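PDB 4DNG: putative aldehyde dehydrogenase AldY from Bacillus subtilis, which probably oxidises aldehydes to carboxylates with NAD(+) as the electron acceptor, and may help protect cells against stress from ethanol and related compounds. Local coordinates for residues E19-T23 and D210-I214; D216-T220 and H238-I242. One frame throughout, in Å; residues are numbered along the deposited sequence.

Contact 1 and contact 2 follow one another along the chain: D210-I214 and D216-T220 belong to two short helices in succession, yet each turns to a different partner. The first meets the N-terminal loop E19-T23 at the surface, the second the helix 233-246. Their centres lie about 18 Å apart, on the same side of the chain's centre. Contact 1 is polar and away from the annotated sites. Contact 2 is more apolar and closer to the cofactor: the side chain of I239 is about 4 Å from that of V235, an NAD(+)-binding residue by similarity, and about 10 Å from that of E253, a predicted active-site residue.

Contact 1. Residues E19-T23 and D210-I214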
ATOM      1  N   GLU A  19      -3.516 -15.595 -30.242  1.00 78.32           N
ATOM      2  CA  GLU A  19      -2.614 -16.537 -30.877  1.00 78.89           C
ATOM      3  C   GLU A  19      -2.625 -17.923 -30.249  1.00 79.56           C
ATOM      4  O   GLU A  19      -1.763 -18.742 -30.554  1.00 83.05           O
ATOM      5  CB  GLU A  19      -1.191 -15.981 -30.839  1.00 79.77           C
ATOM      6  CG  GLU A  19      -0.957 -14.803 -31.762  1.00 79.17           C
ATOM      7  CD  GLU A  19      -0.717 -15.243 -33.184  1.00 89.88           C
ATOM      8  OE1 GLU A  19      -1.687 -15.649 -33.864  1.00 84.08           O
ATOM      9  OE2 GLU A  19       0.455 -15.187 -33.616  1.00108.11           O
ATOM     10  N   SER A  20      -3.588 -18.195 -29.379  1.00 72.07           N
ATOM     11  CA  SER A  20      -3.506 -19.393 -28.542  1.00 65.68           C
ATOM     12  C   SER A  20      -4.168 -20.602 -29.172  1.00 68.40           C
ATOM     13  O   SER A  20      -3.996 -21.721 -28.692  1.00 73.07           O
ATOM     14  CB  SER A  20      -4.175 -19.129 -27.197  1.00 66.50           C
ATOM     15  OG  SER A  20      -5.545 -19.510 -27.220  1.00 64.60           O
ATOM     16  N   GLY A  21      -4.948 -20.367 -30.223  1.00 67.47           N
ATOM     17  CA  GLY A  21      -5.732 -21.408 -30.869  1.00 66.44           C
ATOM     18  C   GLY A  21      -7.139 -21.514 -30.312  1.00 70.88           C
ATOM     19  O   GLY A  21      -8.060 -21.925 -31.009  1.00 77.37           O
ATOM     20  N   ARG A  22      -7.307 -21.126 -29.055  1.00 71.88           N
ATOM     21  CA  ARG A  22      -8.556 -21.354 -28.329  1.00 72.26           C
ATOM     22  C   ARG A  22      -9.483 -20.168 -28.516  1.00 68.68           C
ATOM     23  O   ARG A  22      -9.033 -19.045 -28.763  1.00 67.94           O
ATOM     24  CB  ARG A  22      -8.288 -21.580 -26.822  1.00 65.78           C
ATOM     25  CG  ARG A  22      -7.717 -22.954 -26.453  1.00 64.32           C
ATOM     26  CD  ARG A  22      -8.046 -23.342 -24.999  1.00 65.62           C
ATOM     27  NE  ARG A  22      -7.434 -22.378 -24.111  1.00 67.28           N
ATOM     28  CZ  ARG A  22      -8.059 -21.652 -23.200  1.00 72.01           C
ATOM     29  NH1 ARG A  22      -9.356 -21.824 -22.943  1.00 66.08           N
ATOM     30  NH2 ARG A  22      -7.341 -20.778 -22.509  1.00 74.73           N
ATOM     31  N   THR A  23     -10.781 -20.415 -28.399  1.00 67.00           N
ATOM     32  CA  THR A  23     -11.755 -19.343 -28.519  1.00 67.22           C
ATOM     33  C   THR A  23     -12.876 -19.547 -27.519  1.00 76.34           C
ATOM     34  O   THR A  23     -13.073 -20.647 -27.008  1.00 81.58           O
ATOM     35  CB  THR A  23     -12.399 -19.298 -29.899  1.00 65.99           C
ATOM     36  OG1 THR A  23     -13.240 -20.437 -30.029  1.00 70.49           O
ATOM     37  CG2 THR A  23     -11.354 -19.314 -31.015  1.00 69.78           C
ATOM     38  N   ASP A 210      -7.865 -15.630 -21.021  1.00 55.93           N
ATOM     39  CA  ASP A 210      -8.378 -16.233 -19.802  1.00 53.77           C
ATOM     40  C   ASP A 210      -7.209 -16.729 -18.979  1.00 57.48           C
ATOM     41  O   ASP A 210      -6.057 -16.729 -19.429  1.00 58.27           O
ATOM     42  CB  ASP A 210      -9.448 -17.321 -20.091  1.00 52.44           C
ATOM     43  CG  ASP A 210      -8.878 -18.573 -20.758  1.00 64.77           C
ATOM     44  OD1 ASP A 210      -7.681 -18.576 -21.110  1.00 72.67           O
ATOM     45  OD2 ASP A 210      -9.625 -19.572 -20.932  1.00 70.60           O
ATOM     46  N   VAL A 211      -7.490 -17.096 -17.746  1.00 64.68           N
ATOM     47  CA  VAL A 211      -6.431 -17.523 -16.855  1.00 66.01           C
ATOM     48  C   VAL A 211      -5.808 -18.830 -17.348  1.00 63.33           C
ATOM     49  O   VAL A 211      -4.609 -19.077 -17.179  1.00 63.23           O
ATOM     50  CB  VAL A 211      -6.931 -17.544 -15.410  1.00 62.42           C
ATOM     51  CG1 VAL A 211      -5.960 -18.274 -14.526  1.00 56.81           C
ATOM     52  CG2 VAL A 211      -7.139 -16.094 -14.932  1.00 56.41           C
ATOM     53  N   LYS A 212      -6.613 -19.636 -18.028  1.00 57.88           N
ATOM     54  CA  LYS A 212      -6.107 -20.837 -18.662  1.00 60.16           C
ATOM     55  C   LYS A 212      -4.922 -20.513 -19.617  1.00 61.69           C
ATOM     56  O   LYS A 212      -3.968 -21.274 -19.716  1.00 60.42           O
ATOM     57  CB  LYS A 212      -7.229 -21.543 -19.396  1.00 59.69           C
ATOM     58  CG  LYS A 212      -8.196 -22.235 -18.459  1.00 63.87           C
ATOM     59  CD  LYS A 212      -9.379 -22.811 -19.209  1.00 69.08           C
ATOM     60  CE  LYS A 212     -10.236 -23.679 -18.301  1.00 71.91           C
ATOM     61  NZ  LYS A 212     -11.368 -24.329 -19.033  1.00 70.16           N
ATOM     62  N   GLU A 213      -4.984 -19.386 -20.315  1.00 58.97           N
ATOM     63  CA  GLU A 213      -3.849 -18.957 -21.116  1.00 59.62           C
ATOM     64  C   GLU A 213      -2.746 -18.348 -20.257  1.00 57.71           C
ATOM     65  O   GLU A 213      -1.579 -18.640 -20.437  1.00 55.96           O
ATOM     66  CB  GLU A 213      -4.272 -17.978 -22.206  1.00 57.34           C
ATOM     67  CG  GLU A 213      -4.893 -18.636 -23.428  1.00 67.83           C
ATOM     68  CD  GLU A 213      -4.072 -19.784 -23.991  1.00 75.25           C
ATOM     69  OE1 GLU A 213      -2.883 -19.565 -24.293  1.00 77.40           O
ATOM     70  OE2 GLU A 213      -4.625 -20.900 -24.157  1.00 77.55           O
ATOM     71  N   ILE A 214      -3.132 -17.554 -19.278  1.00 63.04           N
ATOM     72  CA  ILE A 214      -2.247 -16.544 -18.761  1.00 60.02           C
ATOM     73  C   ILE A 214      -1.742 -16.790 -17.351  1.00 59.19           C
ATOM     74  O   ILE A 214      -0.792 -16.169 -16.918  1.00 63.52           O
ATOM     75  CB  ILE A 214      -2.907 -15.176 -19.060  1.00 62.30           C
ATOM     76  CG1 ILE A 214      -2.149 -14.537 -20.226  1.00 58.59           C
ATOM     77  CG2 ILE A 214      -3.214 -14.297 -17.827  1.00 53.03           C
ATOM     78  CD1 ILE A 214      -2.934 -13.491 -20.974  1.00 70.37           C
TER
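S20 and R22 bring the loop E19-T23 up to the start of helix 211-214, where R22 enters a salt-bridge network with D210, the helix N-cap, and E213. The loop is shaped by an ST turn: S20 OG accepts from R22 N at 3.0 Å, a bond that suits a short polar side chain able to fold back on its own backbone. S20 CB lies 3.2 Å from E213 OE1, and the serine is small enough to let the carboxylate come close. Next, G21 has backbone angles that would jam a CB against the preceding carbonyl, which explains glycine at this bend.

R22 then reaches across the gap, its long chain bent at CG-CD (chi3 -62°) and its flat head able to serve two acids at once. The grip on D210 is end-on: NH1 donates to OD2 at 3.0 Å and NH2 to OD1 at 2.6 Å, with the planes of the two groups only 23° apart. E213 is held side-on, NE and NH2 both reaching OE2 on its anti lone pair, NE at 3.2 Å. Both acids thus meet the guanidinium at its edge, and the arginine's charge would probably help keep both ionised by offsetting the repulsion between them. K212 contributes its CB, 3.2 Å from R22 NH2, while its chain runs on extended. The backbones of R22 and L40 are hydrogen-bonded, which ties the loop to its own part of the chain. D210 OD1 has a second donor: E213 N, 2.9 Å away, which approaches from above the carboxylate plane in the capping bond.

Contact 2. Residues D216-T220 and H238-I242; sequences DGMLT and HIGEI
H238 and D216 reach for each other from opposite directions, imidazole against carboxylate. The acid stands at the NE2 edge of the ring, and NE2 donates to OD2 at 2.9 Å; a second, weak bond goes to OD1. OD2 lies close to the ring plane, but the two flat groups are turned 48° apart, so the N-H arrives from above the carboxylate plane. With H238 CG anti to its own backbone N (chi1 -174°), the ring extends to the D216 carboxylate. Histidine suits the place because its ring holds an N-H donor, NE2, well out from its helix, where the carboxylate of the short D216 can accept from it.

Beneath this polar pair the branched side chains cross. L219 points at the opposite helix and meets both isoleucines at about right angles: its CD1 is 3.8 Å from I239 CG1 and also 3.8 Å from I242 CD1, one methyl packing against both neighbours.

The helix carrying H238 and I242 is the crossover of a beta-alpha-beta unit in the Rossmann-like NAD-binding domain, joining the adjacent parallel strands 226-231 and 249-254. L219 and I239 both rest on I227 of the first of these strands, where apolar chains are expected between helix and sheet. E241 of the same helix forms a salt bridge with R245 of the second subunit.

I242 is turned so that its two branches do different work. CG2 lies 3.5 Å from the carbonyl oxygen L219 O, while CD1 stands over one face of the H238 ring, offset toward the rim.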
ATOM      1  N   ASP A 216      -0.784 -16.495 -13.797  1.00 59.65           N
ATOM      2  CA  ASP A 216      -0.660 -15.299 -12.975  1.00 59.02           C
ATOM      3  C   ASP A 216      -0.019 -14.122 -13.749  1.00 61.66           C
ATOM      4  O   ASP A 216       0.231 -13.058 -13.172  1.00 57.41           O
ATOM      5  CB  ASP A 216       0.096 -15.613 -11.674  1.00 61.32           C
ATOM      6  CG  ASP A 216      -0.713 -16.491 -10.718  1.00 65.78           C
ATOM      7  OD1 ASP A 216      -1.957 -16.308 -10.649  1.00 58.55           O
ATOM      8  OD2 ASP A 216      -0.102 -17.364 -10.041  1.00 61.41           O
ATOM      9  N   GLY A 217       0.217 -14.312 -15.052  1.00 57.77           N
ATOM     10  CA  GLY A 217       0.720 -13.257 -15.957  1.00 52.00           C
ATOM     11  C   GLY A 217       0.412 -11.779 -15.682  1.00 60.56           C
ATOM     12  O   GLY A 217       1.256 -10.922 -15.932  1.00 64.14           O
ATOM     13  N   MET A 218      -0.782 -11.462 -15.167  1.00 57.67           N
ATOM     14  CA  MET A 218      -1.119 -10.083 -14.827  1.00 55.01           C
ATOM     15  C   MET A 218      -0.431  -9.639 -13.523  1.00 60.21           C
ATOM     16  O   MET A 218      -0.406  -8.441 -13.200  1.00 55.35           O
ATOM     17  CB  MET A 218      -2.640  -9.932 -14.703  1.00 58.29           C
ATOM     18  CG  MET A 218      -3.414 -10.125 -16.011  1.00 55.56           C
ATOM     19  SD  MET A 218      -3.116  -8.776 -17.170  1.00 57.54           S
ATOM     20  CE  MET A 218      -3.864  -7.379 -16.379  1.00 54.56           C
ATOM     21  N   LEU A 219       0.153 -10.609 -12.806  1.00 56.27           N
ATOM     22  CA  LEU A 219       0.576 -10.431 -11.443  1.00 52.86           C
ATOM     23  C   LEU A 219       2.085 -10.460 -11.311  1.00 61.63           C
ATOM     24  O   LEU A 219       2.668  -9.676 -10.553  1.00 63.84           O
ATOM     25  CB  LEU A 219      -0.033 -11.530 -10.568  1.00 58.97           C
ATOM     26  CG  LEU A 219      -1.552 -11.799 -10.554  1.00 55.60           C
ATOM     27  CD1 LEU A 219      -1.930 -12.751  -9.413  1.00 56.83           C
ATOM     28  CD2 LEU A 219      -2.366 -10.520 -10.458  1.00 51.56           C
ATOM     29  N   THR A 220       2.707 -11.356 -12.067  1.00 59.92           N
ATOM     30  CA  THR A 220       4.120 -11.726 -11.913  1.00 54.92           C
ATOM     31  C   THR A 220       5.071 -10.879 -12.757  1.00 60.29           C
ATOM     32  O   THR A 220       6.278 -10.801 -12.490  1.00 59.65           O
ATOM     33  CB  THR A 220       4.321 -13.183 -12.372  1.00 61.14           C
ATOM     34  OG1 THR A 220       3.569 -14.057 -11.523  1.00 64.76           O
ATOM     35  CG2 THR A 220       5.780 -13.559 -12.258  1.00 78.78           C
ATOM     36  N   HIS A 238      -4.037 -14.083  -2.947  1.00 56.84           N
ATOM     37  CA  HIS A 238      -3.065 -14.555  -3.928  1.00 58.39           C
ATOM     38  C   HIS A 238      -2.369 -13.379  -4.585  1.00 58.29           C
ATOM     39  O   HIS A 238      -1.152 -13.395  -4.788  1.00 60.63           O
ATOM     40  CB  HIS A 238      -3.800 -15.443  -4.939  1.00 67.99           C
ATOM     41  CG  HIS A 238      -2.913 -16.144  -5.955  1.00 70.67           C
ATOM     42  ND1 HIS A 238      -2.199 -17.243  -5.661  1.00 68.77           N
ATOM     43  CD2 HIS A 238      -2.712 -15.897  -7.321  1.00 70.46           C
ATOM     44  CE1 HIS A 238      -1.531 -17.645  -6.761  1.00 73.70           C
ATOM     45  NE2 HIS A 238      -1.865 -16.829  -7.777  1.00 71.23           N
ATOM     46  N   ILE A 239      -3.119 -12.338  -4.917  1.00 57.50           N
ATOM     47  CA  ILE A 239      -2.510 -11.122  -5.441  1.00 55.54           C
ATOM     48  C   ILE A 239      -1.650 -10.438  -4.368  1.00 55.39           C
ATOM     49  O   ILE A 239      -0.510 -10.050  -4.622  1.00 57.01           O
ATOM     50  CB  ILE A 239      -3.581 -10.146  -5.945  1.00 53.73           C
ATOM     51  CG1 ILE A 239      -4.263 -10.764  -7.145  1.00 54.23           C
ATOM     52  CG2 ILE A 239      -2.955  -8.771  -6.253  1.00 51.45           C
ATOM     53  CD1 ILE A 239      -5.584 -10.131  -7.489  1.00 59.25           C
ATOM     54  N   GLY A 240      -2.195 -10.316  -3.165  1.00 52.49           N
ATOM     55  CA  GLY A 240      -1.494  -9.641  -2.067  1.00 61.44           C
ATOM     56  C   GLY A 240      -0.132 -10.230  -1.771  1.00 64.01           C
ATOM     57  O   GLY A 240       0.824  -9.520  -1.461  1.00 64.65           O
ATOM     58  N   GLU A 241      -0.040 -11.541  -1.888  1.00 61.12           N
ATOM     59  CA  GLU A 241       1.209 -12.215  -1.621  1.00 64.28           C
ATOM     60  C   GLU A 241       2.211 -11.939  -2.746  1.00 64.67           C
ATOM     61  O   GLU A 241       3.371 -11.598  -2.493  1.00 64.94           O
ATOM     62  CB  GLU A 241       0.907 -13.693  -1.426  1.00 75.96           C
ATOM     63  CG  GLU A 241       2.007 -14.702  -1.683  1.00 86.79           C
ATOM     64  CD  GLU A 241       1.413 -16.055  -2.020  1.00 90.51           C
ATOM     65  OE1 GLU A 241       1.659 -17.036  -1.293  1.00 89.81           O
ATOM     66  OE2 GLU A 241       0.653 -16.119  -3.010  1.00 94.40           O
ATOM     67  N   ILE A 242       1.754 -12.042  -3.987  1.00 64.11           N
ATOM     68  CA  ILE A 242       2.644 -11.868  -5.131  1.00 63.30           C
ATOM     69  C   ILE A 242       3.085 -10.423  -5.234  1.00 62.34           C
ATOM     70  O   ILE A 242       4.262 -10.150  -5.439  1.00 62.48           O
ATOM     71  CB  ILE A 242       2.003 -12.310  -6.466  1.00 61.56           C
ATOM     72  CG1 ILE A 242       1.965 -13.827  -6.547  1.00 60.57           C
ATOM     73  CG2 ILE A 242       2.758 -11.729  -7.665  1.00 59.67           C
ATOM     74  CD1 ILE A 242       0.790 -14.366  -7.341  1.00 70.75           C
TER